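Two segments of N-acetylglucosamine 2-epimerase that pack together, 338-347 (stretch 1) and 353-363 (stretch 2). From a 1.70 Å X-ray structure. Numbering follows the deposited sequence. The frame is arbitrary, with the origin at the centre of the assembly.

Stretch 1 (338-347) LWAYAWQHMV
Stretch 2 353-363: AWYRLLDGDNR

The most unusual feature of this contact is a wider pi-type turn at 342-346, with Ala342 O accepting from both Met346 N (2.9 Å) and Val347 N (3.0 Å); the carbonyl of Met346 then receives the other stretch. Tyr355 N donates to Met346 O at 2.8 Å with an N-H...O angle of 158°, and Trp354 CA adds a CA-H...O contact to Met346 O at 3.3 Å. A single beta bridge pairs Val347 with Trp354, CA to CA 4.3 Å; Met346 and Tyr355 CA atoms lie 5.4 Å apart, so the backbones run antiparallel here.

The helix enters from earlier in the chain, with phi/psi near -62/-45 through Trp343 and -76/-38 at Gln344; His345 (-116/-33) and Met346 (-102/-28) depart from this. Val347 (-86/131) is extended, as are Trp354 (-102/151) and Tyr355 (-66/150). Arg356 (-69/-47) breaks that run before the short strand 357-358.

Trp354 (chi1 m, chi2 41°) gathers most of the apolar contacts. Val347 CG2 (chi1 t) sits over one ring face, 3.8 Å from the five-membered centroid and 16° off the normal, a CH-pi contact. Ala342 CB meets Trp354 CH2 at 3.5 Å and Met346 CB meets Trp354 CE3 at 3.8 Å. The six-membered rings of Trp339 (chi1 -95°, chi2 122°) and Trp354 pair obliquely, centroids 5.9 Å apart and planes at 60°.

Met346 (m, chi2 -131°, chi3 p) brings CE to 4.2 Å from Leu358 CG. Leu358 (m, t) also places CD1 3.8 Å from His345 CB. Tyr355 (chi1 m, chi2 -57°) sets CD2 3.6 Å from His345 O, at its ring edge.

One helical turn before His345, Tyr341 (chi1 t, chi2 75°) donates OH to Asn362 OD1 at 2.7 Å, near the phenol plane. Asn362 (phi/psi 66/30, chi1 m) ends a type I turn begun at Asp359, closed by Asn362 N to Asp359 O at 2.8 Å; its ND2 lies over one face of the His345 ring (chi1 m, chi2 104°). Just after the turn, Arg363 NH2 forms a salt bridge with Asp359 OD2 at 2.8 Å.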

# COMPACT_ATOMS: atom_id res chain seq x y z
N LEU A 338 -4.29 -18.69 0.21
CA LEU A 338 -4.32 -17.39 -0.43
C LEU A 338 -3.51 -17.45 -1.72
O LEU A 338 -3.96 -16.97 -2.76
CB LEU A 338 -3.78 -16.29 0.52
CG LEU A 338 -4.82 -15.88 1.58
CD1 LEU A 338 -4.13 -15.18 2.76
CD2 LEU A 338 -5.89 -14.98 1.03
N TRP A 339 -2.31 -18.02 -1.65
CA TRP A 339 -1.53 -18.16 -2.89
C TRP A 339 -2.21 -19.09 -3.91
O TRP A 339 -2.15 -18.80 -5.09
CB TRP A 339 -0.10 -18.65 -2.60
CG TRP A 339 0.90 -17.60 -2.48
CD1 TRP A 339 1.71 -17.35 -1.41
CD2 TRP A 339 1.27 -16.66 -3.48
NE1 TRP A 339 2.55 -16.29 -1.69
CE2 TRP A 339 2.30 -15.86 -2.95
CE3 TRP A 339 0.85 -16.43 -4.80
CZ2 TRP A 339 2.89 -14.84 -3.70
CZ3 TRP A 339 1.42 -15.42 -5.52
CH2 TRP A 339 2.43 -14.63 -4.97
N ALA A 340 -2.81 -20.19 -3.45
CA ALA A 340 -3.47 -21.11 -4.38
C ALA A 340 -4.57 -20.39 -5.13
O ALA A 340 -4.71 -20.53 -6.34
CB ALA A 340 -4.01 -22.31 -3.66
N TYR A 341 -5.38 -19.60 -4.40
CA TYR A 341 -6.38 -18.75 -5.07
C TYR A 341 -5.78 -17.75 -6.07
O TYR A 341 -6.19 -17.60 -7.23
CB TYR A 341 -7.20 -18.00 -4.02
CG TYR A 341 -8.13 -17.05 -4.69
CD1 TYR A 341 -9.28 -17.52 -5.33
CD2 TYR A 341 -7.86 -15.70 -4.76
CE1 TYR A 341 -10.10 -16.66 -5.99
CE2 TYR A 341 -8.68 -14.83 -5.44
CZ TYR A 341 -9.81 -15.32 -6.06
OH TYR A 341 -10.66 -14.47 -6.78
N ALA A 342 -4.80 -17.01 -5.60
CA ALA A 342 -4.16 -15.99 -6.42
C ALA A 342 -3.50 -16.61 -7.65
O ALA A 342 -3.63 -16.11 -8.74
CB ALA A 342 -3.14 -15.22 -5.57
N TRP A 343 -2.78 -17.69 -7.46
CA TRP A 343 -2.12 -18.35 -8.61
C TRP A 343 -3.11 -18.86 -9.66
O TRP A 343 -2.87 -18.70 -10.85
CB TRP A 343 -1.25 -19.50 -8.11
CG TRP A 343 -0.25 -19.92 -9.08
CD1 TRP A 343 -0.21 -21.12 -9.74
CD2 TRP A 343 0.92 -19.20 -9.49
NE1 TRP A 343 0.92 -21.18 -10.54
CE2 TRP A 343 1.61 -20.00 -10.42
CE3 TRP A 343 1.42 -17.93 -9.18
CZ2 TRP A 343 2.79 -19.57 -11.08
CZ3 TRP A 343 2.59 -17.49 -9.83
CH2 TRP A 343 3.25 -18.31 -10.77
N GLN A 344 -4.24 -19.38 -9.22
CA GLN A 344 -5.23 -19.93 -10.12
C GLN A 344 -6.02 -18.82 -10.81
O GLN A 344 -6.39 -18.96 -11.99
CB GLN A 344 -6.18 -20.90 -9.39
CG GLN A 344 -7.29 -21.47 -10.29
CD GLN A 344 -6.73 -22.31 -11.43
OE1 GLN A 344 -5.85 -23.16 -11.21
NE2 GLN A 344 -7.22 -22.07 -12.65
N HIS A 345 -6.34 -17.74 -10.10
CA HIS A 345 -7.26 -16.73 -10.65
C HIS A 345 -6.76 -15.31 -10.92
O HIS A 345 -7.30 -14.62 -11.77
CB HIS A 345 -8.49 -16.62 -9.74
CG HIS A 345 -9.29 -17.90 -9.66
ND1 HIS A 345 -9.25 -18.74 -8.57
CD2 HIS A 345 -10.13 -18.48 -10.55
CE1 HIS A 345 -10.02 -19.79 -8.81
NE2 HIS A 345 -10.56 -19.65 -10.00
N MET A 346 -5.82 -14.83 -10.12
CA MET A 346 -5.44 -13.43 -10.17
C MET A 346 -4.13 -13.13 -10.90
O MET A 346 -3.95 -12.03 -11.41
CB MET A 346 -5.35 -12.86 -8.74
CG MET A 346 -6.67 -12.99 -7.96
SD MET A 346 -7.25 -11.46 -7.10
CE MET A 346 -7.32 -10.49 -8.55
N VAL A 347 -3.20 -14.07 -10.94
CA VAL A 347 -1.93 -13.84 -11.61
C VAL A 347 -2.07 -14.17 -13.10
O VAL A 347 -2.57 -15.23 -13.46
CB VAL A 347 -0.83 -14.74 -11.00
CG1 VAL A 347 0.50 -14.57 -11.80
CG2 VAL A 347 -0.62 -14.45 -9.51
N ALA A 353 2.17 -10.10 -13.94
CA ALA A 353 1.54 -9.12 -13.06
C ALA A 353 0.15 -9.67 -12.75
O ALA A 353 -0.24 -10.70 -13.28
CB ALA A 353 1.52 -7.73 -13.68
N TRP A 354 -0.57 -9.03 -11.83
CA TRP A 354 -1.88 -9.52 -11.41
C TRP A 354 -2.99 -8.70 -12.06
O TRP A 354 -2.82 -7.51 -12.38
CB TRP A 354 -2.04 -9.36 -9.88
CG TRP A 354 -1.18 -10.23 -8.97
CD1 TRP A 354 0.15 -10.56 -9.11
CD2 TRP A 354 -1.58 -10.78 -7.71
NE1 TRP A 354 0.57 -11.29 -8.05
CE2 TRP A 354 -0.46 -11.44 -7.16
CE3 TRP A 354 -2.76 -10.76 -6.98
CZ2 TRP A 354 -0.51 -12.10 -5.95
CZ3 TRP A 354 -2.81 -11.41 -5.77
CH2 TRP A 354 -1.71 -12.07 -5.26
N TYR A 355 -4.14 -9.34 -12.26
CA TYR A 355 -5.35 -8.59 -12.61
C TYR A 355 -5.72 -7.72 -11.43
O TYR A 355 -5.41 -8.10 -10.31
CB TYR A 355 -6.50 -9.50 -12.97
CG TYR A 355 -6.16 -10.47 -14.07
CD1 TYR A 355 -5.71 -10.03 -15.29
CD2 TYR A 355 -6.29 -11.85 -13.87
CE1 TYR A 355 -5.39 -10.94 -16.33
CE2 TYR A 355 -5.98 -12.77 -14.87
CZ TYR A 355 -5.53 -12.29 -16.11
OH TYR A 355 -5.21 -13.18 -17.10
N ARG A 356 -6.34 -6.56 -11.67
CA ARG A 356 -6.74 -5.71 -10.55
C ARG A 356 -7.89 -6.32 -9.72
O ARG A 356 -7.83 -6.35 -8.49
CB ARG A 356 -7.07 -4.29 -11.00
CG ARG A 356 -7.39 -3.31 -9.86
CD ARG A 356 -7.61 -1.89 -10.34
NE ARG A 356 -8.96 -1.73 -10.91
CZ ARG A 356 -10.05 -1.37 -10.23
NH1 ARG A 356 -11.21 -1.27 -10.87
NH2 ARG A 356 -9.99 -1.08 -8.92
N LEU A 357 -8.94 -6.82 -10.37
CA LEU A 357 -10.04 -7.39 -9.65
C LEU A 357 -10.82 -8.37 -10.51
O LEU A 357 -10.70 -8.37 -11.73
CB LEU A 357 -10.95 -6.28 -9.13
CG LEU A 357 -11.92 -5.64 -10.13
CD1 LEU A 357 -12.93 -4.74 -9.36
CD2 LEU A 357 -11.15 -4.86 -11.15
N LEU A 358 -11.58 -9.23 -9.84
CA LEU A 358 -12.49 -10.15 -10.49
C LEU A 358 -13.82 -9.96 -9.78
O LEU A 358 -13.87 -9.48 -8.61
CB LEU A 358 -12.00 -11.57 -10.35
CG LEU A 358 -10.58 -11.88 -10.86
CD1 LEU A 358 -10.20 -13.29 -10.36
CD2 LEU A 358 -10.54 -11.74 -12.39
N ASP A 359 -14.90 -10.36 -10.43
CA ASP A 359 -16.17 -10.34 -9.73
C ASP A 359 -16.26 -11.53 -8.76
O ASP A 359 -15.33 -12.31 -8.61
CB ASP A 359 -17.34 -10.22 -10.73
CG ASP A 359 -17.65 -11.53 -11.44
OD1 ASP A 359 -16.99 -12.53 -11.17
OD2 ASP A 359 -18.58 -11.54 -12.28
N GLY A 360 -17.37 -11.66 -8.03
CA GLY A 360 -17.46 -12.67 -6.99
C GLY A 360 -17.35 -14.08 -7.53
O GLY A 360 -16.87 -15.01 -6.82
N ASP A 361 -17.73 -14.24 -8.81
CA ASP A 361 -17.56 -15.51 -9.56
C ASP A 361 -16.18 -15.71 -10.22
O ASP A 361 -15.99 -16.61 -11.05
CB ASP A 361 -18.64 -15.60 -10.64
CG ASP A 361 -20.03 -15.65 -10.03
OD1 ASP A 361 -20.24 -16.45 -9.08
OD2 ASP A 361 -20.89 -14.87 -10.50
N ASN A 362 -15.22 -14.86 -9.85
CA ASN A 362 -13.87 -14.95 -10.36
C ASN A 362 -13.78 -14.66 -11.85
O ASN A 362 -12.87 -15.15 -12.53
CB ASN A 362 -13.26 -16.33 -10.01
CG ASN A 362 -13.13 -16.54 -8.55
OD1 ASN A 362 -12.86 -15.59 -7.80
ND2 ASN A 362 -13.35 -17.78 -8.10
N ARG A 363 -14.68 -13.83 -12.36
CA ARG A 363 -14.63 -13.39 -13.77
C ARG A 363 -14.05 -12.01 -13.91
O ARG A 363 -14.28 -11.13 -13.09
CB ARG A 363 -16.03 -13.41 -14.37
CG ARG A 363 -16.65 -14.82 -14.40
CD ARG A 363 -18.07 -14.79 -15.03
NE ARG A 363 -18.85 -13.76 -14.34
CZ ARG A 363 -20.14 -13.50 -14.51
NH1 ARG A 363 -20.88 -14.20 -15.37
NH2 ARG A 363 -20.68 -12.54 -13.77